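Local atomic coordinates of diaminobutyrate-pyruvate transaminase and L-2,4-diaminobutyrate decarboxylase (Vibrio parahaemolyticus, PDB entry 2QMA), a protein that probably uses pyridoxal phosphate to decarboxylate L-2,4-diaminobutyrate through this C-terminal domain, the longer natural protein also carrying an aminotransferase domain. Residues Y153-K158 and H317-D322; D160-S165 and N171-M176; L194-Y199 and M222-K227; A228-D233 and D246-Q251; E417-P422 and K465-F470. One frame throughout, in Å; residues are numbered along the deposited sequence.

Contact 1: Y153-K158 and H317-D322; sequences YDLSEK and HSISVD
L155 and I319 reach toward each other tip to tip, CD2 of L155 lying 3.7 Å from CD1 of I319. CD1 of I319 also lies 4.4 Å from CB of Y153. It can serve both residues because CG1 of I319 stands beside the backbone N (chi1 -58°) and the chain runs on nearly straight, carrying CD1 away from the strand. The aromatic part of the contact joins Y153 to V321. CG2 of V321 approaches the ring obliquely, 3.9 Å from CE2 of Y153, while CG1 of V321 sits 3.7 Å from the phenolic OH of Y153. That hydroxyl, a polar atom in a buried place, makes a weak hydrogen bond to G299 O. No charged group takes part, although D322, next after V321, pairs with K325, the lysine predicted to carry the cofactor. A Schellman motif at D154 ends helix 136-152 and turns the chain between Y153 and L155; both side chains lie against the I319 and V321 side of strand 318-322. L337 of the adjoining strand 334-338 packs against both Y153 and L155, and S320 turns to N171 of helix 167-187.

Contact 2: D160-S165 and N171-M176; sequences DGIFTS and NQMGLM
I162 and M173, a selenomethionine, form the first link between strand 160-164 and the following helix. CD1 of I162 and CE of M173 are only 3.2 Å apart, closer than carbons normally pack. M173 was modelled in two conformations, so this closeness is doubtful and may reflect alternating positions. The first torsion of I162 is almost eclipsed (chi1 5°), which may also reflect an uncertain local model; the two side chains cross at a slant. F163 then turns from the helix toward the other face of the sheet, where it packs on V145 and V146 of helix 136-152. T164 faces M173 again, tip to tip: its CG2 lies 4.1 Å from SE of M173, an ordinary van der Waals distance. OG1 of T164 stands between its backbone N and carbonyl carbon (chi1 66°), where it is held by S170 OG and G166 N, leaving the methyl to meet the selenium. The short turn between strand and helix lies, in relatives of this fold type, where the cofactor phosphate is held. Strand 160-164 is an outermost strand of the seven-stranded sheet, bonded to strand 334-338, and helix 167-187 runs directly from it across the sheet, its N171 bonding to S320 and H292 on the central strands while Q172 meets Q172 of the second subunit.

Contact 3: L194-Y199 and M222-K227; sequences LGLPDY and MGLGEK
The Schellman motif that ends helix 214-221, with G223 at positive phi (101°), receives the side chain of L196 from the loop after helix 191-194. CD1 of L196 lies 3.5 Å from the carbonyl O of G223, and its other methyl, CD2, is 4.1 Å from M222 O. The leucine therefore rests its forked end on the backbone of the turn. CG of L196 stands beside its backbone N (chi1 -57°) and the chain continues extended, which carries both methyls to the turn. L224 adds the apolar side-chain contact, its CD2 4.1 Å from CD1 of L196. The selenomethionine M222 sends its side chain the other way, onto L175 of helix 167-187, while its carbonyl O accepts a hydrogen bond from R179. R179 also packs on L196, so one arginine touches both partners. The contact lies at the dimer interface: L196 packs on L196 of the second subunit, E226 OE2 bonds to Q192 NE2 of that subunit, and K227 NZ makes a weak hydrogen bond to L194 O of the same subunit. On the second loop K227 also folds back within its own chain: NZ of K227 makes a 3.0 Å hydrogen bond to L224 O, in the carbonyl plane, with a C=O...N angle of 155°.

Contact 4: A228-D233 and D246-Q251; sequences AVMTVD and DEVIAQ
M230 of strand 229-232, a selenomethionine, extends its side chain to V248 on helix 245-254, closing the distance atom by atom. CB of M230 points at the helix but is still 5.6 Å from CG1 of V248. CG and SE of M230 come to 5.1 Å and 4.8 Å from CG1 of V248, with the chain extended through chi2 (176°). A bend at the last torsion then swings CE of M230 inward, to 3.6 Å from CG1 of V248, the contact proper. CE of M230 is equally 3.6 Å from the carbonyl O of V248, so it rests on side chain and helix backbone together. V248 makes this possible by holding CG1 anti to its N and beside its own carbonyl carbon (chi1 159°), which brings methyl and carbonyl next to each other. The two side chains slide past one another in opposite directions. V232, two residues farther along the strand, faces the helix as well, but its CG2 stays 4.5 Å from CG1 of V248, a looser touch; T231 between them points to the other side. A252 and R204 also pack against M230, while D246 pairs with K286 of helix 277-287. Strand 229-232 is outermost in its sheet, bonded to strand 203-208, and the chain passes from it through helix 245-254 to the parallel strand 258-265, with strand 203-208 lying in between. The contact thus packs the strand against the helix of a beta-alpha-beta crossover, within the large sheet of a fold-type I pyridoxal phosphate enzyme.

Contact 5: E417-P422 and K465-F470; sequences ELLAEP and KTALKF
K465 opens the segment and touches L419 through the aliphatic part of its chain: CE of K465 lies 4.1 Å from CD2 of L419. The bend at chi3 (-86°) brings CE to the leucine, and the one at chi4 (-64°) turns NZ aside, where it makes a weak hydrogen bond to D463 O. T466 turns its side chain to the other face, toward helix 438-452, and meets the leucine only with its backbone, its O being 4.2 Å from CD1 of L419. A467 faces L419 again and gives the closest approach, CB to CD1 of L419 at 3.6 Å. Strand 426-431 lies between strands 416-418 and 465-471 in the antiparallel sheet, and L419 packs over its R430 to reach A467; the backbone of L419 bonds to L428, and that of L468 to F429. The leucine thus links the chain around strand 416-418 to strand 465-471, two places along in the sheet. The nearest opposite charges, E417 OE2 and K465 NZ, remain 6.4 Å apart, and E417 is instead paired with R430 on the middle strand. Cohesion here is thus apolar, made by methyl groups and a lysine's carbon chain, with the charged ends of E417 and K465 taking no direct part.

How the contacts relate
From the N terminus, the chain first passes 153-158, whose partner segment 317-322 comes so much later that contact 1 encloses contacts 2, 3 and 4. Within that span these three close one after another without crossing: contact 2 over a short turn, contact 3 over a longer excursion, contact 4 directly after it. Contacts 1, 2 and 4 all reach the seven-stranded sheet. Contacts 1 and 2 touch through S320 and N171, while M222 links contact 3 to the helix of contact 2; contacts 2 and 3 also meet the second subunit. Contact 5 follows in series, in the separate four-stranded antiparallel sheet, its centre about 33 Å from that of contact 1.

Contact 1: Y153-K158 and H317-D322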
# COMPACT_ATOMS: atom_id res chain seq x y z
N TYR A 153 8.58 0.41 22.15
CA TYR A 153 7.27 0.24 22.81
C TYR A 153 7.37 -0.72 24.01
O TYR A 153 6.33 -1.06 24.62
CB TYR A 153 6.18 -0.21 21.79
CG TYR A 153 5.77 0.92 20.87
CD1 TYR A 153 4.85 1.88 21.29
CD2 TYR A 153 6.33 1.07 19.60
CE1 TYR A 153 4.52 2.95 20.47
CE2 TYR A 153 5.99 2.14 18.77
CZ TYR A 153 5.10 3.07 19.21
OH TYR A 153 4.76 4.15 18.38
N ASP A 154 8.58 -1.17 24.33
CA ASP A 154 8.84 -1.99 25.55
C ASP A 154 8.09 -3.34 25.53
O ASP A 154 7.64 -3.83 26.56
CB ASP A 154 8.51 -1.19 26.82
CG ASP A 154 9.42 0.00 27.00
OD1 ASP A 154 10.65 -0.19 26.92
OD2 ASP A 154 8.92 1.14 27.19
N LEU A 155 7.95 -3.94 24.34
CA LEU A 155 7.23 -5.19 24.19
C LEU A 155 8.08 -6.38 24.66
O LEU A 155 9.29 -6.24 24.83
CB LEU A 155 6.79 -5.38 22.72
CG LEU A 155 5.99 -4.24 22.06
CD1 LEU A 155 5.69 -4.56 20.60
CD2 LEU A 155 4.68 -3.94 22.80
N SER A 156 7.43 -7.53 24.88
CA SER A 156 8.08 -8.77 25.39
C SER A 156 9.13 -9.37 24.46
O SER A 156 9.28 -8.96 23.29
CB SER A 156 7.03 -9.89 25.73
OG SER A 156 6.44 -10.56 24.58
N GLU A 157 9.83 -10.38 24.99
CA GLU A 157 10.84 -11.10 24.21
C GLU A 157 10.25 -11.73 22.95
O GLU A 157 10.93 -11.88 21.94
CB GLU A 157 11.54 -12.15 25.07
CG GLU A 157 12.43 -11.51 26.14
CD GLU A 157 13.46 -12.47 26.71
OE1 GLU A 157 13.44 -13.67 26.34
OE2 GLU A 157 14.30 -12.01 27.52
N LYS A 158 8.95 -12.04 22.99
CA LYS A 158 8.29 -12.70 21.86
C LYS A 158 7.72 -11.79 20.78
O LYS A 158 7.09 -12.28 19.82
CB LYS A 158 7.20 -13.63 22.41
CG LYS A 158 7.74 -14.55 23.48
CD LYS A 158 6.95 -15.83 23.50
CE LYS A 158 6.22 -16.01 24.83
NZ LYS A 158 5.77 -17.42 24.94
N HIS A 317 -1.95 -6.59 22.98
CA HIS A 317 -1.76 -7.74 22.09
C HIS A 317 -1.27 -7.29 20.73
O HIS A 317 -0.46 -7.99 20.10
CB HIS A 317 -3.04 -8.55 21.88
CG HIS A 317 -3.49 -9.31 23.09
ND1 HIS A 317 -3.98 -8.69 24.22
CD2 HIS A 317 -3.54 -10.64 23.33
CE1 HIS A 317 -4.31 -9.61 25.11
NE2 HIS A 317 -4.06 -10.81 24.59
N SER A 318 -1.80 -6.14 20.25
CA SER A 318 -1.35 -5.60 18.97
C SER A 318 -1.37 -4.08 19.03
O SER A 318 -2.17 -3.50 19.79
CB SER A 318 -2.24 -6.10 17.82
OG SER A 318 -3.62 -5.81 18.03
N ILE A 319 -0.50 -3.45 18.23
CA ILE A 319 -0.38 -2.00 18.17
C ILE A 319 -0.20 -1.58 16.73
O ILE A 319 0.70 -2.07 16.03
CB ILE A 319 0.84 -1.50 18.92
CG1 ILE A 319 0.82 -1.93 20.42
CG2 ILE A 319 1.00 0.03 18.77
CD1 ILE A 319 2.18 -1.82 21.05
N SER A 320 -1.06 -0.66 16.28
CA SER A 320 -0.79 -0.02 15.00
C SER A 320 -0.09 1.35 15.16
O SER A 320 -0.38 2.14 16.06
CB SER A 320 -1.95 -0.03 14.06
OG SER A 320 -3.06 0.63 14.55
N VAL A 321 0.90 1.54 14.31
CA VAL A 321 1.80 2.70 14.33
C VAL A 321 1.77 3.26 12.89
O VAL A 321 1.99 2.52 11.94
CB VAL A 321 3.28 2.29 14.68
CG1 VAL A 321 4.15 3.55 14.77
CG2 VAL A 321 3.37 1.46 15.95
N ASP A 322 1.40 4.53 12.74
CA ASP A 322 1.42 5.18 11.43
C ASP A 322 2.54 6.18 11.34
O ASP A 322 2.43 7.25 11.92
CB ASP A 322 0.12 5.92 11.17
CG ASP A 322 -0.68 5.29 10.08
OD1 ASP A 322 -0.23 4.23 9.60
OD2 ASP A 322 -1.76 5.84 9.73

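Contact 2: D160-S165 and N171-M176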
# COMPACT_ATOMS: atom_id res chain seq x y z
N ASP A 160 7.00 -9.11 17.66
CA ASP A 160 7.43 -8.96 16.26
C ASP A 160 6.46 -8.00 15.60
O ASP A 160 5.55 -7.49 16.25
CB ASP A 160 7.50 -10.34 15.56
CG ASP A 160 8.35 -10.33 14.29
OD1 ASP A 160 8.98 -9.28 13.94
OD2 ASP A 160 8.40 -11.43 13.66
N GLY A 161 6.65 -7.74 14.30
CA GLY A 161 5.79 -6.82 13.60
C GLY A 161 5.99 -6.98 12.11
O GLY A 161 6.85 -7.77 11.68
N ILE A 162 5.21 -6.25 11.33
CA ILE A 162 5.43 -6.15 9.90
C ILE A 162 4.91 -4.82 9.43
O ILE A 162 3.91 -4.31 9.95
CB ILE A 162 4.61 -7.10 9.03
CG1 ILE A 162 3.60 -7.90 9.83
CG2 ILE A 162 5.46 -7.71 7.80
CD1 ILE A 162 2.43 -6.99 10.05
N PHE A 163 5.51 -4.33 8.36
CA PHE A 163 5.07 -3.07 7.81
C PHE A 163 3.83 -3.28 6.98
O PHE A 163 3.70 -4.30 6.33
CB PHE A 163 6.19 -2.43 6.97
CG PHE A 163 7.08 -1.52 7.76
CD1 PHE A 163 7.94 -2.03 8.73
CD2 PHE A 163 7.02 -0.13 7.54
CE1 PHE A 163 8.78 -1.16 9.46
CE2 PHE A 163 7.88 0.76 8.24
CZ PHE A 163 8.74 0.24 9.21
N THR A 164 2.93 -2.32 7.05
CA THR A 164 1.64 -2.38 6.37
C THR A 164 1.47 -1.07 5.55
O THR A 164 2.30 -0.15 5.63
CB THR A 164 0.47 -2.44 7.38
OG1 THR A 164 0.43 -1.20 8.10
CG2 THR A 164 0.62 -3.62 8.34
N SER A 165 0.39 -0.97 4.79
CA SER A 165 0.07 0.28 4.08
C SER A 165 -0.37 1.47 4.97
O SER A 165 -0.47 2.61 4.49
CB SER A 165 -1.00 0.01 3.06
OG SER A 165 -2.18 -0.31 3.74
N ASN A 171 -5.08 -1.61 11.63
CA ASN A 171 -6.31 -1.88 12.41
C ASN A 171 -7.03 -3.15 12.03
O ASN A 171 -7.34 -3.96 12.88
CB ASN A 171 -7.27 -0.69 12.38
CG ASN A 171 -6.84 0.41 13.31
OD1 ASN A 171 -5.93 0.25 14.13
ND2 ASN A 171 -7.52 1.56 13.20
N GLN A 172 -7.24 -3.34 10.73
CA GLN A 172 -7.94 -4.47 10.20
C GLN A 172 -7.15 -5.75 10.55
O GLN A 172 -7.73 -6.72 11.00
CB GLN A 172 -8.15 -4.27 8.69
CG GLN A 172 -8.35 -5.56 7.86
CD GLN A 172 -8.27 -5.26 6.39
OE1 GLN A 172 -7.91 -4.14 5.99
NE2 GLN A 172 -8.58 -6.26 5.55
N MSE A 173 -5.83 -5.70 10.42
CA MSE A 173 -5.03 -6.88 10.69
C MSE A 173 -5.00 -7.22 12.18
O MSE A 173 -5.16 -8.36 12.53
CB MSE A 173 -3.64 -6.72 10.14
CG MSE A 173 -3.57 -7.11 8.69
SE MSE A 173 -1.83 -6.86 8.04
CE MSE A 173 -0.74 -7.35 9.60
N GLY A 174 -4.82 -6.22 13.05
CA GLY A 174 -4.83 -6.44 14.51
C GLY A 174 -6.15 -7.10 14.92
O GLY A 174 -6.15 -8.09 15.66
N LEU A 175 -7.26 -6.58 14.43
CA LEU A 175 -8.57 -7.12 14.80
C LEU A 175 -8.89 -8.45 14.14
O LEU A 175 -9.59 -9.28 14.73
CB LEU A 175 -9.67 -6.09 14.52
CG LEU A 175 -9.58 -4.84 15.41
CD1 LEU A 175 -10.51 -3.75 14.87
CD2 LEU A 175 -9.91 -5.11 16.86
N MSE A 176 -8.42 -8.66 12.91
CA MSE A 176 -8.53 -10.00 12.30
C MSE A 176 -7.73 -11.03 13.10
O MSE A 176 -8.18 -12.15 13.31
CB MSE A 176 -8.01 -10.04 10.87
CG MSE A 176 -8.45 -11.32 10.17
SE MSE A 176 -7.70 -11.30 8.40
CE MSE A 176 -8.60 -9.68 7.93

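Contact 3: L194-Y199 and M222-K227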
# COMPACT_ATOMS: atom_id res chain seq x y z
N LEU A 194 -11.71 -22.92 8.12
CA LEU A 194 -13.14 -23.24 8.19
C LEU A 194 -14.12 -22.06 8.04
O LEU A 194 -15.34 -22.27 7.93
CB LEU A 194 -13.42 -23.93 9.52
CG LEU A 194 -12.58 -25.18 9.79
CD1 LEU A 194 -13.13 -25.86 11.03
CD2 LEU A 194 -12.64 -26.10 8.56
N GLY A 195 -13.61 -20.84 8.10
CA GLY A 195 -14.49 -19.66 8.19
C GLY A 195 -14.99 -19.40 9.60
O GLY A 195 -14.58 -20.04 10.58
N LEU A 196 -15.90 -18.44 9.74
CA LEU A 196 -16.34 -18.08 11.09
C LEU A 196 -17.01 -19.27 11.80
O LEU A 196 -17.79 -19.96 11.18
CB LEU A 196 -17.32 -16.89 11.01
CG LEU A 196 -16.83 -15.62 10.34
CD1 LEU A 196 -18.00 -14.61 10.44
CD2 LEU A 196 -15.46 -15.11 10.99
N PRO A 197 -16.79 -19.42 13.11
CA PRO A 197 -17.52 -20.41 13.94
C PRO A 197 -19.02 -20.07 14.05
O PRO A 197 -19.42 -18.91 13.80
CB PRO A 197 -16.77 -20.30 15.28
CG PRO A 197 -16.31 -18.86 15.36
CD PRO A 197 -15.86 -18.61 13.92
N ASP A 198 -19.87 -21.04 14.44
CA ASP A 198 -21.33 -20.76 14.57
C ASP A 198 -21.68 -19.72 15.64
O ASP A 198 -22.71 -19.06 15.55
CB ASP A 198 -22.24 -22.02 14.76
CG ASP A 198 -23.79 -21.66 14.69
OD1 ASP A 198 -24.26 -21.19 13.63
OD2 ASP A 198 -24.55 -21.77 15.70
N TYR A 199 -20.81 -19.53 16.63
CA TYR A 199 -21.03 -18.50 17.63
C TYR A 199 -20.53 -17.11 17.22
O TYR A 199 -20.56 -16.18 18.02
CB TYR A 199 -20.41 -18.93 18.97
CG TYR A 199 -18.93 -19.30 18.91
CD1 TYR A 199 -17.94 -18.30 18.98
CD2 TYR A 199 -18.51 -20.63 18.80
CE1 TYR A 199 -16.59 -18.62 18.94
CE2 TYR A 199 -17.14 -20.94 18.79
CZ TYR A 199 -16.20 -19.91 18.84
OH TYR A 199 -14.85 -20.16 18.80
N MSE A 222 -14.16 -8.23 7.82
CA MSE A 222 -13.79 -9.57 8.29
C MSE A 222 -15.00 -10.47 8.57
O MSE A 222 -14.82 -11.60 9.05
CB MSE A 222 -12.85 -9.44 9.50
CG MSE A 222 -13.56 -9.11 10.76
SE MSE A 222 -12.36 -8.78 12.28
CE MSE A 222 -11.30 -7.45 11.57
N GLY A 223 -16.22 -10.00 8.26
CA GLY A 223 -17.40 -10.86 8.27
C GLY A 223 -18.29 -10.73 9.53
O GLY A 223 -19.28 -11.44 9.64
N LEU A 224 -17.95 -9.83 10.46
CA LEU A 224 -18.70 -9.70 11.71
C LEU A 224 -19.80 -8.66 11.63
O LEU A 224 -20.81 -8.77 12.35
CB LEU A 224 -17.78 -9.38 12.90
CG LEU A 224 -16.65 -10.44 13.10
CD1 LEU A 224 -15.67 -9.98 14.23
CD2 LEU A 224 -17.27 -11.80 13.39
N GLY A 225 -19.59 -7.66 10.78
CA GLY A 225 -20.58 -6.58 10.56
C GLY A 225 -20.50 -5.48 11.60
O GLY A 225 -19.91 -5.66 12.71
N GLU A 226 -21.09 -4.34 11.27
CA GLU A 226 -21.09 -3.20 12.19
C GLU A 226 -21.72 -3.60 13.52
O GLU A 226 -21.33 -3.04 14.54
CB GLU A 226 -21.79 -1.98 11.57
CG GLU A 226 -21.14 -1.53 10.26
CD GLU A 226 -21.79 -0.35 9.59
OE1 GLU A 226 -22.88 0.11 10.04
OE2 GLU A 226 -21.18 0.11 8.58
N LYS A 227 -22.68 -4.54 13.52
CA LYS A 227 -23.39 -4.97 14.75
C LYS A 227 -22.47 -5.66 15.79
O LYS A 227 -22.82 -5.83 16.98
CB LYS A 227 -24.62 -5.80 14.37
CG LYS A 227 -24.75 -7.24 14.89
CD LYS A 227 -23.83 -8.11 14.22
CE LYS A 227 -24.05 -9.58 14.58
NZ LYS A 227 -22.78 -10.22 14.06

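Contact 4: A228-D233 and D246-Q251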
# COMPACT_ATOMS: atom_id res chain seq x y z
N ALA A 228 -21.29 -6.07 15.32
CA ALA A 228 -20.28 -6.67 16.21
C ALA A 228 -19.56 -5.60 17.08
O ALA A 228 -18.86 -5.92 18.04
CB ALA A 228 -19.26 -7.52 15.39
N VAL A 229 -19.71 -4.33 16.73
CA VAL A 229 -18.99 -3.28 17.46
C VAL A 229 -19.87 -2.75 18.57
O VAL A 229 -20.98 -2.29 18.33
CB VAL A 229 -18.53 -2.14 16.54
CG1 VAL A 229 -17.74 -1.05 17.31
CG2 VAL A 229 -17.67 -2.68 15.41
N MSE A 230 -19.33 -2.80 19.79
CA MSE A 230 -20.03 -2.38 21.00
C MSE A 230 -19.36 -1.09 21.45
O MSE A 230 -18.19 -1.09 21.83
CB MSE A 230 -19.74 -3.45 22.05
CG MSE A 230 -20.90 -3.97 22.72
SE MSE A 230 -20.19 -5.38 23.88
CE MSE A 230 -21.30 -4.74 25.19
N THR A 231 -20.07 0.03 21.38
CA THR A 231 -19.40 1.28 21.70
C THR A 231 -19.61 1.65 23.17
O THR A 231 -20.63 1.31 23.79
CB THR A 231 -19.80 2.44 20.78
OG1 THR A 231 -21.14 2.83 21.10
CG2 THR A 231 -19.70 2.07 19.27
N VAL A 232 -18.62 2.30 23.75
CA VAL A 232 -18.70 2.79 25.12
C VAL A 232 -18.67 4.31 25.06
O VAL A 232 -17.95 4.89 24.23
CB VAL A 232 -17.50 2.27 25.96
CG1 VAL A 232 -17.60 2.71 27.42
CG2 VAL A 232 -17.42 0.73 25.87
N ASP A 233 -19.40 4.98 25.96
CA ASP A 233 -19.41 6.43 25.98
C ASP A 233 -18.01 6.99 26.12
O ASP A 233 -17.15 6.36 26.75
CB ASP A 233 -20.25 6.92 27.16
CG ASP A 233 -21.73 6.64 26.98
OD1 ASP A 233 -22.15 6.35 25.84
OD2 ASP A 233 -22.48 6.70 27.99
N ASP A 246 -16.44 -1.84 32.80
CA ASP A 246 -16.58 -3.18 33.38
C ASP A 246 -18.02 -3.67 33.33
O ASP A 246 -18.23 -4.79 32.95
CB ASP A 246 -16.01 -3.25 34.79
CG ASP A 246 -15.99 -4.66 35.33
OD1 ASP A 246 -15.17 -5.48 34.88
OD2 ASP A 246 -16.82 -4.95 36.20
N GLU A 247 -18.99 -2.82 33.71
CA GLU A 247 -20.40 -3.24 33.72
C GLU A 247 -20.99 -3.50 32.30
O GLU A 247 -21.79 -4.43 32.13
CB GLU A 247 -21.30 -2.30 34.57
CG GLU A 247 -21.58 -0.94 33.97
CD GLU A 247 -22.80 -0.18 34.59
OE1 GLU A 247 -23.46 -0.66 35.57
OE2 GLU A 247 -23.10 0.92 34.08
N VAL A 248 -20.58 -2.71 31.31
CA VAL A 248 -20.98 -2.91 29.90
C VAL A 248 -20.50 -4.30 29.41
O VAL A 248 -21.25 -5.05 28.79
CB VAL A 248 -20.46 -1.76 28.97
CG1 VAL A 248 -20.41 -2.19 27.51
CG2 VAL A 248 -21.38 -0.51 29.10
N ILE A 249 -19.25 -4.64 29.71
CA ILE A 249 -18.71 -5.92 29.33
C ILE A 249 -19.44 -7.04 30.11
O ILE A 249 -19.86 -8.03 29.52
CB ILE A 249 -17.21 -5.98 29.58
CG1 ILE A 249 -16.52 -4.99 28.66
CG2 ILE A 249 -16.68 -7.42 29.34
CD1 ILE A 249 -15.10 -4.67 29.03
N ALA A 250 -19.60 -6.86 31.44
CA ALA A 250 -20.24 -7.90 32.25
C ALA A 250 -21.64 -8.18 31.74
O ALA A 250 -22.06 -9.32 31.63
CB ALA A 250 -20.29 -7.48 33.73
N GLN A 251 -22.37 -7.12 31.41
CA GLN A 251 -23.74 -7.24 30.92
C GLN A 251 -23.82 -7.93 29.56
O GLN A 251 -24.75 -8.72 29.30
CB GLN A 251 -24.39 -5.85 30.84
CG GLN A 251 -25.92 -5.87 30.89
CD GLN A 251 -26.57 -5.98 29.53
OE1 GLN A 251 -26.01 -5.52 28.53
NE2 GLN A 251 -27.76 -6.60 29.48

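Contact 5: E417-P422 and K465-F470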
# COMPACT_ATOMS: atom_id res chain seq x y z
N GLU A 417 -14.32 31.25 19.57
CA GLU A 417 -14.67 30.54 20.78
C GLU A 417 -13.94 29.19 20.78
O GLU A 417 -14.09 28.39 19.86
CB GLU A 417 -16.17 30.35 20.87
CG GLU A 417 -16.60 29.38 21.97
CD GLU A 417 -18.11 29.14 22.03
OE1 GLU A 417 -18.80 29.25 20.98
OE2 GLU A 417 -18.59 28.80 23.14
N LEU A 418 -13.15 28.96 21.82
CA LEU A 418 -12.47 27.70 21.98
C LEU A 418 -13.51 26.63 22.37
O LEU A 418 -14.29 26.84 23.32
CB LEU A 418 -11.34 27.83 23.02
CG LEU A 418 -10.54 26.56 23.33
CD1 LEU A 418 -9.63 26.22 22.16
CD2 LEU A 418 -9.74 26.70 24.60
N LEU A 419 -13.53 25.50 21.66
CA LEU A 419 -14.51 24.42 21.92
C LEU A 419 -14.03 23.15 22.71
O LEU A 419 -14.85 22.32 23.14
CB LEU A 419 -15.20 24.00 20.62
CG LEU A 419 -16.12 25.10 20.04
CD1 LEU A 419 -16.46 24.82 18.58
CD2 LEU A 419 -17.40 25.28 20.89
N ALA A 420 -12.72 23.01 22.90
CA ALA A 420 -12.16 21.92 23.72
C ALA A 420 -10.77 22.28 24.21
O ALA A 420 -10.05 23.08 23.58
CB ALA A 420 -12.12 20.60 22.93
N GLU A 421 -10.38 21.73 25.36
CA GLU A 421 -9.03 21.93 25.83
C GLU A 421 -8.24 20.87 25.10
O GLU A 421 -8.67 19.70 25.06
CB GLU A 421 -8.94 21.77 27.36
CG GLU A 421 -9.64 22.88 28.18
CD GLU A 421 -9.16 24.30 27.86
OE1 GLU A 421 -7.99 24.49 27.45
OE2 GLU A 421 -9.99 25.24 28.01
N PRO A 422 -7.08 21.25 24.50
CA PRO A 422 -6.36 20.27 23.67
C PRO A 422 -5.76 19.13 24.48
O PRO A 422 -5.44 19.31 25.64
CB PRO A 422 -5.23 21.09 23.04
CG PRO A 422 -5.58 22.53 23.26
CD PRO A 422 -6.41 22.56 24.52
N LYS A 465 -22.16 21.12 17.69
CA LYS A 465 -21.83 22.40 17.06
C LYS A 465 -20.75 22.21 15.99
O LYS A 465 -19.84 21.41 16.19
CB LYS A 465 -21.39 23.41 18.12
CG LYS A 465 -22.49 23.70 19.12
CD LYS A 465 -22.21 24.89 20.01
CE LYS A 465 -21.40 24.51 21.22
NZ LYS A 465 -22.13 23.56 22.12
N THR A 466 -20.85 22.88 14.85
CA THR A 466 -19.79 22.82 13.85
C THR A 466 -18.55 23.50 14.45
O THR A 466 -18.61 24.63 14.95
CB THR A 466 -20.18 23.48 12.49
OG1 THR A 466 -21.11 22.62 11.80
CG2 THR A 466 -18.99 23.64 11.60
N ALA A 467 -17.45 22.75 14.45
CA ALA A 467 -16.17 23.25 14.93
C ALA A 467 -15.21 23.24 13.76
O ALA A 467 -15.25 22.35 12.92
CB ALA A 467 -15.63 22.37 16.04
N LEU A 468 -14.37 24.27 13.70
CA LEU A 468 -13.15 24.24 12.90
C LEU A 468 -12.06 23.52 13.66
O LEU A 468 -12.07 23.50 14.87
CB LEU A 468 -12.68 25.66 12.60
CG LEU A 468 -13.74 26.50 11.86
CD1 LEU A 468 -13.27 27.93 11.90
CD2 LEU A 468 -13.91 26.01 10.42
N LYS A 469 -11.11 22.95 12.92
CA LYS A 469 -10.00 22.20 13.48
C LYS A 469 -8.65 22.52 12.84
O LYS A 469 -8.52 22.58 11.60
CB LYS A 469 -10.26 20.68 13.37
CG LYS A 469 -9.06 19.82 13.79
CD LYS A 469 -9.45 18.31 13.90
CE LYS A 469 -9.70 17.68 12.52
NZ LYS A 469 -9.90 16.18 12.69
N PHE A 470 -7.67 22.72 13.71
CA PHE A 470 -6.26 22.72 13.37
C PHE A 470 -5.74 21.34 13.84
O PHE A 470 -5.94 20.96 15.01
CB PHE A 470 -5.45 23.77 14.18
CG PHE A 470 -5.76 25.23 13.90
CD1 PHE A 470 -6.41 25.67 12.74
CD2 PHE A 470 -5.31 26.19 14.81
CE1 PHE A 470 -6.62 27.08 12.52
CE2 PHE A 470 -5.51 27.57 14.59
CZ PHE A 470 -6.18 28.01 13.46